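Subtilisin-like protein (Prochloron didemni, PDB 3ZXY) probably acts as a serine endopeptidase of the subtilase family, this chain being the protease domain of the longer PatA protein. Local coordinates at residues 43-51 against 79-87; 243-251 against 264-275. The protein carries 1 engineered substitution. All coordinates share one frame; numbering follows the deposited sequence. Where two conformers were deposited one is given.

In the fold
Contacts 1 and 2 lie on opposite sides of the domain, their centres 33 Å apart and their nearest atoms about 18 Å apart, so neither touches the other. Contact 1 is next to the predicted charge relay system: it includes H51, whose side chain comes within about 3 Å of those of D16 and of A211, an engineered residue at the predicted serine position. Contact 2 is remote from that site and joins helix 237-247 to helix 269-278 beside strand 187-191, an outer strand of the parallel sheet. Contact 1 thus holds a loop against the start of the helix that carries a predicted catalytic residue, whereas contact 2 builds the C-terminal part of the same fold.

Contact 1. Residues 43-51 against 79-87; sequences RSDGFMSAH and VPIFSDDRR
D84 OD1 takes two backbone N-H groups from the first turn of helix 47-60. The bond from S49 N to D84 OD1 is short and fairly straight (2.8 Å, 159°) and arrives on the syn side of the carboxylate, a little out of its plane, whereas the bond from M48 N is bent and weak. The other oxygen, D84 OD2, receives the hydroxyl of S49 on its syn lone pair, with OG 2.6 Å away. S49 therefore holds both carboxylate oxygens, one through its backbone and one through its side chain. Its OG sits anti to the carbonyl carbon (chi1 -70°), where it also accepts R43 N at 2.9 Å, fastening the preceding turn to the same group. G46, at the N-cap position, lies against the carboxylate through its CA, and a side chain there would run into D84 OD2. A water donating to D84 O and accepting from F47 N adds a further bridge. With these donors at the amino end of the helix, the negative charge of D84 is probably stabilised.

Beside this polar grip, M48 packs against residues 82-84. A chi1 of -74° sets its CG against S83 O; the bend at chi2 then brings M48 SD to 3.5 Å from F82 CB. The sulfur meets the F82 ring obliquely, 4.8 Å from its centroid, in a Met-aromatic contact. F82 CE2 also comes, again obliquely, to 4.4 Å from H51 ND1, the atom that is hydrogen-bonded to D16, while the backbone of F82 is itself bonded to D16. The contact thus joins the loop after strand 75-80 to the amino-terminal turn of the helix bearing the predicted catalytic histidine, a central element of the subtilisin-like fold.

Contact 2. Residues 243-251 against 264-275; sequences LLLQSALPC and AGRLNVSGAFTL
L249 and R266 pair as a single antiparallel bridge, exchanging two backbone hydrogen bonds: R266 N to L249 O at 2.8 Å and L249 N to R266 O at 2.9 Å. G265 CA packs against A248 CB; its phi of 139° suits glycine, and a side chain would clash with A248 CB and L249 O.

Side-chain polar bonds flank the bridge. R266, bent at chi3 (-77°), swings its guanidinium side-on to P250 O and gives it two bonds in the guanidinium plane, NH2 at 2.6 Å nearly head-on to the carbonyl and NE at 3.0 Å from above the carbonyl plane. L249 CB lies over one face of the guanidinium, and C251 SG, in a disulfide with C262, rests against R266 CG. Replacing R266 by an alanine removes both donors, and the chain toward C251 would probably be less firmly held, despite the disulfide. N268 works in two directions: its ND2 donates to S247 O at 2.9 Å, while its OD1 caps helix 269-278 by accepting G271 N. The amide, placed by a chi1 of 177°, also lies against L249 CG and CD1.

Two waters bridge the segments, one joining L244 O, S247 OG and N268 N, another A248 O and A264 O.

In the apolar packing, helix 243-247 meets both helix 269-275 and the loop before it. The axes of these short helical segments approach to 8.4 Å, where S247 OG lies 3.4 Å from A272 CA. L244 CD2 meets L267 CD1 of the loop at 3.7 Å, side by side, and also reaches A272 CB. L243 and L275 slide past each other.

All five direct hydrogen bonds across the contact end on backbone carbonyls and no salt bridge crosses it, so the charge of R266 is probably partly offset by the carbonyl dipole of P250.

Contact 1. Residues 43-51 against 79-87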
ATOM      1  N   ARG A  43      10.180  15.098 -10.318  1.00 22.86           N
ATOM      2  CA  ARG A  43      10.092  15.909 -11.519  1.00 24.36           C
ATOM      3  C   ARG A  43       8.636  16.013 -11.951  1.00 23.99           C
ATOM      4  O   ARG A  43       7.917  15.011 -11.978  1.00 22.43           O
ATOM      5  CB  ARG A  43      10.884  15.260 -12.653  1.00 25.38           C
ATOM      6  CG  ARG A  43      12.369  15.099 -12.385  1.00 26.87           C
ATOM      7  CD  ARG A  43      13.066  14.480 -13.587  1.00 28.16           C
ATOM      8  NE  ARG A  43      12.842  15.260 -14.803  1.00 29.65           N
ATOM      9  CZ  ARG A  43      13.509  16.365 -15.138  1.00 32.38           C
ATOM     10  NH1 ARG A  43      14.482  16.852 -14.364  1.00 33.33           N
ATOM     11  NH2 ARG A  43      13.210  16.996 -16.269  1.00 33.93           N
ATOM     12  N   SER A  44       8.206  17.212 -12.338  1.00 25.41           N
ATOM     13  CA  SER A  44       6.823  17.400 -12.776  1.00 25.62           C
ATOM     14  C   SER A  44       6.504  16.643 -14.074  1.00 25.16           C
ATOM     15  O   SER A  44       5.336  16.295 -14.324  1.00 25.56           O
ATOM     16  CB  SER A  44       6.526  18.885 -12.943  1.00 27.66           C
ATOM     17  OG  SER A  44       7.329  19.424 -13.972  1.00 29.68           O
ATOM     18  N   ASP A  45       7.534  16.357 -14.868  1.00 25.33           N
ATOM     19  CA  ASP A  45       7.374  15.613 -16.116  1.00 25.21           C
ATOM     20  C   ASP A  45       7.697  14.128 -15.980  1.00 23.29           C
ATOM     21  O   ASP A  45       7.796  13.423 -16.979  1.00 23.39           O
ATOM     22  CB  ASP A  45       8.229  16.255 -17.234  1.00 27.71           C
ATOM     23  CG  ASP A  45       9.741  16.055 -17.043  1.00 29.06           C
ATOM     24  OD1 ASP A  45      10.169  15.424 -16.046  1.00 30.10           O
ATOM     25  OD2 ASP A  45      10.519  16.541 -17.910  1.00 32.53           O
ATOM     26  N   GLY A  46       7.860  13.646 -14.755  1.00 20.85           N
ATOM     27  CA  GLY A  46       8.283  12.258 -14.546  1.00 19.14           C
ATOM     28  C   GLY A  46       7.094  11.348 -14.311  1.00 17.50           C
ATOM     29  O   GLY A  46       6.240  11.626 -13.471  1.00 16.96           O
ATOM     30  N   PHE A  47       7.060  10.236 -15.027  1.00 16.56           N
ATOM     31  CA  PHE A  47       5.975   9.258 -14.854  1.00 15.88           C
ATOM     32  C   PHE A  47       5.989   8.610 -13.484  1.00 15.16           C
ATOM     33  O   PHE A  47       4.928   8.342 -12.917  1.00 14.87           O
ATOM     34  CB  PHE A  47       6.022   8.212 -15.955  1.00 16.18           C
ATOM     35  CG  PHE A  47       5.574   8.745 -17.272  1.00 16.97           C
ATOM     36  CD1 PHE A  47       4.225   8.998 -17.500  1.00 17.11           C
ATOM     37  CD2 PHE A  47       6.485   9.040 -18.256  1.00 17.89           C
ATOM     38  CE1 PHE A  47       3.797   9.528 -18.698  1.00 18.26           C
ATOM     39  CE2 PHE A  47       6.063   9.568 -19.453  1.00 18.82           C
ATOM     40  CZ  PHE A  47       4.719   9.808 -19.670  1.00 18.79           C
ATOM     41  N   MET A  48       7.173   8.345 -12.952  1.00 15.24           N
ATOM     42  CA  MET A  48       7.251   7.713 -11.642  1.00 15.07           C
ATOM     43  C   MET A  48       7.144   8.741 -10.515  1.00 14.96           C
ATOM     44  O   MET A  48       6.599   8.435  -9.438  1.00 14.35           O
ATOM     45  CB  MET A  48       8.484   6.807 -11.540  1.00 15.85           C
ATOM     46  CG  MET A  48       8.336   5.506 -12.322  1.00 16.72           C
ATOM     47  SD  MET A  48       6.927   4.524 -11.769  1.00 17.85           S
ATOM     48  CE  MET A  48       5.810   4.830 -13.138  1.00 17.88           C
ATOM     49  N   SER A  49       7.605   9.970 -10.758  1.00 15.55           N
ATOM     50  CA  SER A  49       7.298  11.086  -9.851  1.00 16.00           C
ATOM     51  C   SER A  49       5.777  11.271  -9.722  1.00 15.75           C
ATOM     52  O   SER A  49       5.253  11.477  -8.621  1.00 15.76           O
ATOM     53  CB  SER A  49       7.930  12.380 -10.346  1.00 16.93           C
ATOM     54  OG  SER A  49       9.338  12.373 -10.216  1.00 17.63           O
ATOM     55  N   ALA A  50       5.050  11.159 -10.834  1.00 15.66           N
ATOM     56  CA  ALA A  50       3.591  11.246 -10.792  1.00 15.60           C
ATOM     57  C   ALA A  50       3.008  10.108  -9.975  1.00 14.99           C
ATOM     58  O   ALA A  50       2.176  10.310  -9.087  1.00 15.17           O
ATOM     59  CB  ALA A  50       3.012  11.226 -12.198  1.00 16.02           C
ATOM     60  N   HIS A  51       3.487   8.907 -10.234  1.00 14.46           N
ATOM     61  CA  HIS A  51       2.976   7.711  -9.574  1.00 14.54           C
ATOM     62  C   HIS A  51       3.223   7.773  -8.079  1.00 13.96           C
ATOM     63  O   HIS A  51       2.300   7.583  -7.262  1.00 14.17           O
ATOM     64  CB  HIS A  51       3.664   6.504 -10.218  1.00 14.77           C
ATOM     65  CG  HIS A  51       2.975   5.192  -9.987  1.00 15.20           C
ATOM     66  ND1 HIS A  51       3.256   4.419  -8.923  1.00 15.60           N
ATOM     67  CD2 HIS A  51       2.059   4.484 -10.762  1.00 15.97           C
ATOM     68  CE1 HIS A  51       2.530   3.292  -8.984  1.00 15.19           C
ATOM     69  NE2 HIS A  51       1.793   3.324 -10.111  1.00 16.11           N
ATOM     70  N   VAL A  79      10.799   5.791   0.232  1.00 16.97           N
ATOM     71  CA  VAL A  79      11.933   4.982  -0.227  1.00 17.80           C
ATOM     72  C   VAL A  79      11.808   4.845  -1.739  1.00 17.65           C
ATOM     73  O   VAL A  79      11.218   3.881  -2.248  1.00 16.52           O
ATOM     74  CB  VAL A  79      11.971   3.592   0.466  1.00 18.15           C
ATOM     75  CG1 VAL A  79      13.235   2.817   0.072  1.00 19.24           C
ATOM     76  CG2 VAL A  79      11.904   3.748   1.984  1.00 18.82           C
ATOM     77  N   PRO A  80      12.338   5.831  -2.484  1.00 18.22           N
ATOM     78  CA  PRO A  80      12.119   5.763  -3.927  1.00 17.87           C
ATOM     79  C   PRO A  80      12.908   4.620  -4.572  1.00 18.82           C
ATOM     80  O   PRO A  80      14.131   4.485  -4.386  1.00 20.50           O
ATOM     81  CB  PRO A  80      12.540   7.154  -4.425  1.00 18.58           C
ATOM     82  CG  PRO A  80      12.523   8.015  -3.220  1.00 18.86           C
ATOM     83  CD  PRO A  80      12.934   7.116  -2.090  1.00 19.01           C
ATOM     84  N   ILE A  81      12.172   3.780  -5.295  1.00 18.25           N
ATOM     85  CA  ILE A  81      12.728   2.636  -5.992  1.00 19.33           C
ATOM     86  C   ILE A  81      12.398   2.701  -7.476  1.00 19.02           C
ATOM     87  O   ILE A  81      13.192   2.236  -8.283  1.00 20.41           O
ATOM     88  CB  ILE A  81      12.242   1.288  -5.409  1.00 20.05           C
ATOM     89  CG1 ILE A  81      10.710   1.194  -5.392  1.00 19.59           C
ATOM     90  CG2 ILE A  81      12.759   1.112  -3.987  1.00 21.07           C
ATOM     91  CD1 ILE A  81      10.168  -0.212  -5.203  1.00 20.47           C
ATOM     92  N   PHE A  82      11.247   3.277  -7.831  1.00 17.80           N
ATOM     93  CA  PHE A  82      10.863   3.401  -9.241  1.00 17.26           C
ATOM     94  C   PHE A  82      11.509   4.666  -9.790  1.00 17.50           C
ATOM     95  O   PHE A  82      11.709   5.629  -9.063  1.00 17.89           O
ATOM     96  CB  PHE A  82       9.342   3.492  -9.441  1.00 16.91           C
ATOM     97  CG  PHE A  82       8.543   2.358  -8.848  1.00 17.28           C
ATOM     98  CD1 PHE A  82       9.042   1.062  -8.751  1.00 18.49           C
ATOM     99  CD2 PHE A  82       7.227   2.605  -8.433  1.00 16.84           C
ATOM    100  CE1 PHE A  82       8.263   0.043  -8.189  1.00 19.02           C
ATOM    101  CE2 PHE A  82       6.455   1.595  -7.884  1.00 17.42           C
ATOM    102  CZ  PHE A  82       6.982   0.319  -7.752  1.00 18.28           C
ATOM    103  N   SER A  83      11.840   4.676 -11.078  1.00 17.30           N
ATOM    104  CA  SER A  83      12.621   5.772 -11.647  1.00 17.81           C
ATOM    105  C   SER A  83      11.914   6.428 -12.818  1.00 17.24           C
ATOM    106  O   SER A  83      11.263   5.767 -13.621  1.00 16.76           O
ATOM    107  CB  SER A  83      13.999   5.270 -12.094  1.00 18.99           C
ATOM    108  OG  SER A  83      13.896   4.222 -13.051  1.00 19.31           O
ATOM    109  N   ASP A  84      12.081   7.740 -12.936  1.00 17.29           N
ATOM    110  CA  ASP A  84      11.564   8.468 -14.098  1.00 17.30           C
ATOM    111  C   ASP A  84      12.268   8.095 -15.405  1.00 18.21           C
ATOM    112  O   ASP A  84      11.685   8.239 -16.470  1.00 18.04           O
ATOM    113  CB  ASP A  84      11.632   9.980 -13.857  1.00 17.89           C
ATOM    114  CG  ASP A  84      10.582  10.466 -12.868  1.00 17.58           C
ATOM    115  OD1 ASP A  84       9.485   9.891 -12.815  1.00 16.41           O
ATOM    116  OD2 ASP A  84      10.849  11.455 -12.154  1.00 18.07           O
ATOM    117  N   ASP A  85      13.514   7.631 -15.319  1.00 18.87           N
ATOM    118  CA  ASP A  85      14.224   7.063 -16.461  1.00 20.05           C
ATOM    119  C   ASP A  85      13.439   5.924 -17.122  1.00 19.37           C
ATOM    120  O   ASP A  85      12.679   5.226 -16.462  1.00 17.69           O
ATOM    121  CB  ASP A  85      15.581   6.514 -16.018  1.00 21.59           C
ATOM    122  CG  ASP A  85      16.429   6.045 -17.181  1.00 23.24           C
ATOM    123  OD1 ASP A  85      16.920   6.905 -17.946  1.00 25.75           O
ATOM    124  OD2 ASP A  85      16.620   4.819 -17.362  1.00 24.52           O
ATOM    125  N   ARG A  86      13.644   5.749 -18.420  1.00 20.35           N
ATOM    126  CA  ARG A  86      12.949   4.692 -19.183  1.00 20.85           C
ATOM    127  C   ARG A  86      13.165   3.275 -18.649  1.00 20.49           C
ATOM    128  O   ARG A  86      12.316   2.398 -18.849  1.00 19.37           O
ATOM    129  CB  ARG A  86      13.378   4.720 -20.658  1.00 23.04           C
ATOM    130  CG  ARG A  86      14.877   4.564 -20.844  1.00 25.30           C
ATOM    131  CD  ARG A  86      15.323   4.055 -22.184  1.00 28.11           C
ATOM    132  NE  ARG A  86      16.783   4.089 -22.279  1.00 30.57           N
ATOM    133  CZ  ARG A  86      17.593   3.031 -22.209  1.00 31.69           C
ATOM    134  NH1 ARG A  86      17.119   1.788 -22.039  1.00 31.19           N
ATOM    135  NH2 ARG A  86      18.906   3.226 -22.306  1.00 33.76           N
ATOM    136  N   ARG A  87      14.299   3.018 -18.009  1.00 20.58           N
ATOM    137  CA  ARG A  87      14.638   1.655 -17.644  1.00 21.48           C
ATOM    138  C   ARG A  87      13.714   1.141 -16.549  1.00 20.28           C
ATOM    139  O   ARG A  87      13.356   1.862 -15.639  1.00 18.46           O
ATOM    140  CB  ARG A  87      16.089   1.550 -17.181  1.00 23.93           C
ATOM    141  CG  ARG A  87      17.106   1.755 -18.282  1.00 26.71           C
ATOM    142  CD  ARG A  87      18.505   1.680 -17.688  1.00 29.36           C
ATOM    143  NE  ARG A  87      19.553   1.945 -18.661  1.00 32.54           N
ATOM    144  CZ  ARG A  87      19.966   3.161 -19.026  1.00 34.22           C
ATOM    145  NH1 ARG A  87      19.402   4.258 -18.512  1.00 33.93           N
ATOM    146  NH2 ARG A  87      20.944   3.276 -19.923  1.00 36.01           N
TER
HETATM  147  O   HOH W   1       9.489   9.834 -16.716  1.00 21.58           O

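Contact 2. Residues 243-251 against 264-275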
ATOM      1  N   LEU A 243      -7.046  -9.397  10.389  1.00 10.68           N
ATOM      2  CA  LEU A 243      -8.306  -8.686  10.628  1.00 10.90           C
ATOM      3  C   LEU A 243      -8.938  -8.178   9.336  1.00 10.51           C
ATOM      4  O   LEU A 243     -10.148  -8.274   9.144  1.00 10.40           O
ATOM      5  CB  LEU A 243      -8.105  -7.508  11.590  1.00 11.12           C
ATOM      6  CG  LEU A 243      -7.775  -7.869  13.035  1.00 11.91           C
ATOM      7  CD1 LEU A 243      -7.177  -6.650  13.730  1.00 12.79           C
ATOM      8  CD2 LEU A 243      -9.013  -8.352  13.765  1.00 12.83           C
ATOM      9  N   LEU A 244      -8.113  -7.634   8.449  1.00 10.15           N
ATOM     10  CA  LEU A 244      -8.600  -7.131   7.175  1.00 10.07           C
ATOM     11  C   LEU A 244      -9.136  -8.261   6.313  1.00 10.38           C
ATOM     12  O   LEU A 244     -10.180  -8.119   5.650  1.00 11.16           O
ATOM     13  CB  LEU A 244      -7.485  -6.356   6.455  1.00  9.74           C
ATOM     14  CG  LEU A 244      -7.192  -4.977   7.049  1.00  9.66           C
ATOM     15  CD1 LEU A 244      -5.866  -4.402   6.540  1.00  9.89           C
ATOM     16  CD2 LEU A 244      -8.358  -4.029   6.760  1.00 10.15           C
ATOM     17  N   LEU A 245      -8.425  -9.381   6.273  1.00 10.75           N
ATOM     18  CA  LEU A 245      -8.878 -10.530   5.512  1.00 11.30           C
ATOM     19  C   LEU A 245     -10.140 -11.156   6.101  1.00 11.70           C
ATOM     20  O   LEU A 245     -11.053 -11.526   5.367  1.00 12.79           O
ATOM     21  CB  LEU A 245      -7.757 -11.577   5.384  1.00 11.87           C
ATOM     22  CG  LEU A 245      -6.570 -11.171   4.524  1.00 11.96           C
ATOM     23  CD1 LEU A 245      -5.457 -12.194   4.716  1.00 12.88           C
ATOM     24  CD2 LEU A 245      -6.959 -11.066   3.056  1.00 12.67           C
ATOM     25  N   GLN A 246     -10.216 -11.263   7.427  1.00 11.41           N
ATOM     26  CA  GLN A 246     -11.368 -11.903   8.055  1.00 11.91           C
ATOM     27  C   GLN A 246     -12.654 -11.106   7.917  1.00 12.13           C
ATOM     28  O   GLN A 246     -13.734 -11.680   7.743  1.00 13.05           O
ATOM     29  CB  GLN A 246     -11.100 -12.150   9.535  1.00 12.20           C
ATOM     30  CG  GLN A 246     -12.254 -12.873  10.193  1.00 13.15           C
ATOM     31  CD  GLN A 246     -11.853 -13.650  11.417  1.00 14.15           C
ATOM     32  OE1 GLN A 246     -12.427 -13.462  12.491  1.00 15.03           O
ATOM     33  NE2 GLN A 246     -10.912 -14.580  11.250  1.00 14.95           N
ATOM     34  N   SER A 247     -12.526  -9.786   7.990  1.00 11.30           N
ATOM     35  CA  SER A 247     -13.669  -8.893   7.922  1.00 11.72           C
ATOM     36  C   SER A 247     -14.083  -8.551   6.488  1.00 12.17           C
ATOM     37  O   SER A 247     -15.149  -7.983   6.280  1.00 12.31           O
ATOM     38  CB  SER A 247     -13.408  -7.612   8.714  1.00 11.40           C
ATOM     39  OG  SER A 247     -12.299  -6.894   8.201  1.00 11.41           O
ATOM     40  N   ALA A 248     -13.299  -8.961   5.495  1.00 12.08           N
ATOM     41  CA  ALA A 248     -13.637  -8.645   4.112  1.00 12.96           C
ATOM     42  C   ALA A 248     -15.025  -9.195   3.741  1.00 14.13           C
ATOM     43  O   ALA A 248     -15.437 -10.294   4.167  1.00 15.28           O
ATOM     44  CB  ALA A 248     -12.576  -9.216   3.171  1.00 12.77           C
ATOM     45  N   LEU A 249     -15.763  -8.429   2.942  1.00 15.39           N
ATOM     46  CA  LEU A 249     -17.145  -8.761   2.626  1.00 17.89           C
ATOM     47  C   LEU A 249     -17.299  -9.467   1.287  1.00 19.64           C
ATOM     48  O   LEU A 249     -16.655  -9.106   0.317  1.00 17.71           O
ATOM     49  CB  LEU A 249     -17.975  -7.486   2.604  1.00 19.00           C
ATOM     50  CG  LEU A 249     -18.147  -6.803   3.956  1.00 19.90           C
ATOM     51  CD1 LEU A 249     -18.509  -5.337   3.744  1.00 20.90           C
ATOM     52  CD2 LEU A 249     -19.180  -7.561   4.773  1.00 21.47           C
ATOM     53  N   PRO A 250     -18.193 -10.470   1.219  1.00 22.86           N
ATOM     54  CA  PRO A 250     -18.553 -11.084  -0.081  1.00 26.28           C
ATOM     55  C   PRO A 250     -19.092 -10.105  -1.117  1.00 29.44           C
ATOM     56  O   PRO A 250     -19.581  -9.025  -0.776  1.00 30.56           O
ATOM     57  CB  PRO A 250     -19.656 -12.077   0.289  1.00 27.70           C
ATOM     58  CG  PRO A 250     -19.468 -12.357   1.732  1.00 26.90           C
ATOM     59  CD  PRO A 250     -18.854 -11.140   2.353  1.00 24.61           C
ATOM     60  N   CYS A 251     -18.989 -10.488  -2.387  1.00 33.38           N
ATOM     61  CA  CYS A 251     -19.489  -9.665  -3.487  1.00 37.58           C
ATOM     62  C   CYS A 251     -20.923 -10.050  -3.828  1.00 40.52           C
ATOM     63  O   CYS A 251     -21.313 -11.209  -3.675  1.00 44.04           O
ATOM     64  CB  CYS A 251     -18.591  -9.813  -4.718  1.00 37.93           C
ATOM     65  SG  CYS A 251     -16.972  -9.044  -4.518  1.00 38.01           S
ATOM     66  N   ALA A 264     -10.441 -12.480  -1.491  1.00 13.82           N
ATOM     67  CA  ALA A 264     -10.950 -12.856  -0.178  1.00 14.15           C
ATOM     68  C   ALA A 264     -12.168 -12.039   0.212  1.00 14.47           C
ATOM     69  O   ALA A 264     -12.845 -12.369   1.200  1.00 16.34           O
ATOM     70  CB  ALA A 264      -9.864 -12.723   0.872  1.00 13.68           C
ATOM     71  N   GLY A 265     -12.432 -10.964  -0.531  1.00 13.82           N
ATOM     72  CA  GLY A 265     -13.547 -10.086  -0.273  1.00 13.92           C
ATOM     73  C   GLY A 265     -13.231  -8.620  -0.431  1.00 13.38           C
ATOM     74  O   GLY A 265     -12.107  -8.225  -0.746  1.00 12.01           O
ATOM     75  N   ARG A 266     -14.243  -7.797  -0.189  1.00 13.78           N
ATOM     76  CA  ARG A 266     -14.123  -6.362  -0.250  1.00 14.06           C
ATOM     77  C   ARG A 266     -13.686  -5.751   1.077  1.00 12.97           C
ATOM     78  O   ARG A 266     -14.199  -6.149   2.141  1.00 13.00           O
ATOM     79  CB  ARG A 266     -15.482  -5.783  -0.608  1.00 16.49           C
ATOM     80  CG  ARG A 266     -15.979  -6.227  -1.966  1.00 19.21           C
ATOM     81  CD  ARG A 266     -17.335  -5.623  -2.205  1.00 22.90           C
ATOM     82  NE  ARG A 266     -18.378  -6.331  -1.470  1.00 26.44           N
ATOM     83  CZ  ARG A 266     -19.315  -5.770  -0.701  1.00 29.07           C
ATOM     84  NH1 ARG A 266     -19.375  -4.454  -0.510  1.00 30.19           N
ATOM     85  NH2 ARG A 266     -20.226  -6.548  -0.123  1.00 31.42           N
ATOM     86  N   LEU A 267     -12.798  -4.765   1.014  1.00 11.98           N
ATOM     87  CA  LEU A 267     -12.347  -4.028   2.184  1.00 11.68           C
ATOM     88  C   LEU A 267     -13.539  -3.559   3.006  1.00 12.19           C
ATOM     89  O   LEU A 267     -14.473  -2.952   2.490  1.00 12.62           O
ATOM     90  CB  LEU A 267     -11.531  -2.817   1.755  1.00 11.72           C
ATOM     91  CG  LEU A 267     -11.040  -1.868   2.836  1.00 11.50           C
ATOM     92  CD1 LEU A 267     -10.062  -2.554   3.770  1.00 11.43           C
ATOM     93  CD2 LEU A 267     -10.424  -0.648   2.126  1.00 11.75           C
ATOM     94  N   ASN A 268     -13.480  -3.854   4.310  1.00 12.02           N
ATOM     95  CA  ASN A 268     -14.572  -3.563   5.227  1.00 12.63           C
ATOM     96  C   ASN A 268     -13.975  -2.908   6.469  1.00 12.65           C
ATOM     97  O   ASN A 268     -13.657  -3.591   7.445  1.00 12.88           O
ATOM     98  CB  ASN A 268     -15.288  -4.871   5.575  1.00 12.97           C
ATOM     99  CG  ASN A 268     -16.402  -4.687   6.583  1.00 13.28           C
ATOM    100  OD1 ASN A 268     -16.825  -3.549   6.852  1.00 13.85           O
ATOM    101  ND2 ASN A 268     -16.892  -5.793   7.142  1.00 14.18           N
ATOM    102  N   VAL A 269     -13.843  -1.589   6.433  1.00 13.16           N
ATOM    103  CA  VAL A 269     -13.108  -0.865   7.457  1.00 13.20           C
ATOM    104  C   VAL A 269     -13.851  -0.931   8.789  1.00 13.74           C
ATOM    105  O   VAL A 269     -13.242  -1.228   9.815  1.00 13.40           O
ATOM    106  CB  VAL A 269     -12.821   0.589   7.064  1.00 14.09           C
ATOM    107  CG1 VAL A 269     -11.972   1.253   8.147  1.00 15.43           C
ATOM    108  CG2 VAL A 269     -12.052   0.632   5.747  1.00 14.63           C
ATOM    109  N   SER A 270     -15.158  -0.707   8.759  1.00 14.69           N
ATOM    110  CA  SER A 270     -15.948  -0.785  10.012  1.00 15.43           C
ATOM    111  C   SER A 270     -15.883  -2.178  10.616  1.00 14.96           C
ATOM    112  O   SER A 270     -15.685  -2.329  11.822  1.00 15.00           O
ATOM    113  CB  SER A 270     -17.394  -0.328   9.795  1.00 17.59           C
ATOM    114  OG  SER A 270     -18.036  -1.086   8.814  1.00 19.94           O
ATOM    115  N   GLY A 271     -15.982  -3.209   9.791  1.00 13.97           N
ATOM    116  CA  GLY A 271     -15.877  -4.574  10.269  1.00 13.56           C
ATOM    117  C   GLY A 271     -14.532  -4.901  10.890  1.00 12.66           C
ATOM    118  O   GLY A 271     -14.450  -5.609  11.908  1.00 13.06           O
ATOM    119  N   ALA A 272     -13.466  -4.431  10.259  1.00 11.70           N
ATOM    120  CA  ALA A 272     -12.123  -4.661  10.758  1.00 11.03           C
ATOM    121  C   ALA A 272     -11.958  -4.019  12.135  1.00 11.18           C
ATOM    122  O   ALA A 272     -11.412  -4.632  13.042  1.00 11.62           O
ATOM    123  CB  ALA A 272     -11.085  -4.114   9.776  1.00 10.82           C
ATOM    124  N   PHE A 273     -12.452  -2.795  12.285  1.00 11.61           N
ATOM    125  CA  PHE A 273     -12.354  -2.118  13.571  1.00 12.32           C
ATOM    126  C   PHE A 273     -13.192  -2.841  14.616  1.00 12.73           C
ATOM    127  O   PHE A 273     -12.756  -3.002  15.748  1.00 12.72           O
ATOM    128  CB  PHE A 273     -12.752  -0.655  13.458  1.00 13.11           C
ATOM    129  CG  PHE A 273     -11.593   0.243  13.129  1.00 13.49           C
ATOM    130  CD1 PHE A 273     -11.217   0.475  11.820  1.00 14.23           C
ATOM    131  CD2 PHE A 273     -10.883   0.874  14.151  1.00 14.49           C
ATOM    132  CE1 PHE A 273     -10.141   1.307  11.530  1.00 14.21           C
ATOM    133  CE2 PHE A 273      -9.822   1.708  13.862  1.00 14.80           C
ATOM    134  CZ  PHE A 273      -9.453   1.915  12.556  1.00 14.48           C
ATOM    135  N   THR A 274     -14.399  -3.259  14.253  1.00 13.09           N
ATOM    136  CA  THR A 274     -15.264  -3.967  15.224  1.00 13.98           C
ATOM    137  C   THR A 274     -14.588  -5.242  15.735  1.00 13.58           C
ATOM    138  O   THR A 274     -14.660  -5.563  16.921  1.00 13.65           O
ATOM    139  CB  THR A 274     -16.626  -4.275  14.591  1.00 15.04           C
ATOM    140  OG1 THR A 274     -17.281  -3.022  14.340  1.00 16.42           O
ATOM    141  CG2 THR A 274     -17.520  -5.131  15.532  1.00 16.50           C
ATOM    142  N   LEU A 275     -13.941  -5.972  14.840  1.00 13.16           N
ATOM    143  CA  LEU A 275     -13.243  -7.208  15.222  0.50 13.31           C
ATOM    144  C   LEU A 275     -12.059  -6.907  16.119  1.00 13.21           C
ATOM    145  O   LEU A 275     -11.853  -7.583  17.108  1.00 13.61           O
ATOM    146  CB  LEU A 275     -12.746  -8.021  14.024  0.50 13.37           C
ATOM    147  CG  LEU A 275     -13.712  -8.999  13.382  0.50 13.87           C
ATOM    148  CD1 LEU A 275     -12.968  -9.750  12.287  0.50 13.53           C
ATOM    149  CD2 LEU A 275     -14.318  -9.948  14.410  0.50 14.75           C
TER
HETATM  150  O   HOH W   2     -11.749  -5.743   5.642  1.00 12.21           O
HETATM  151  O   HOH W   3     -14.861 -12.715   3.008  1.00 32.78           O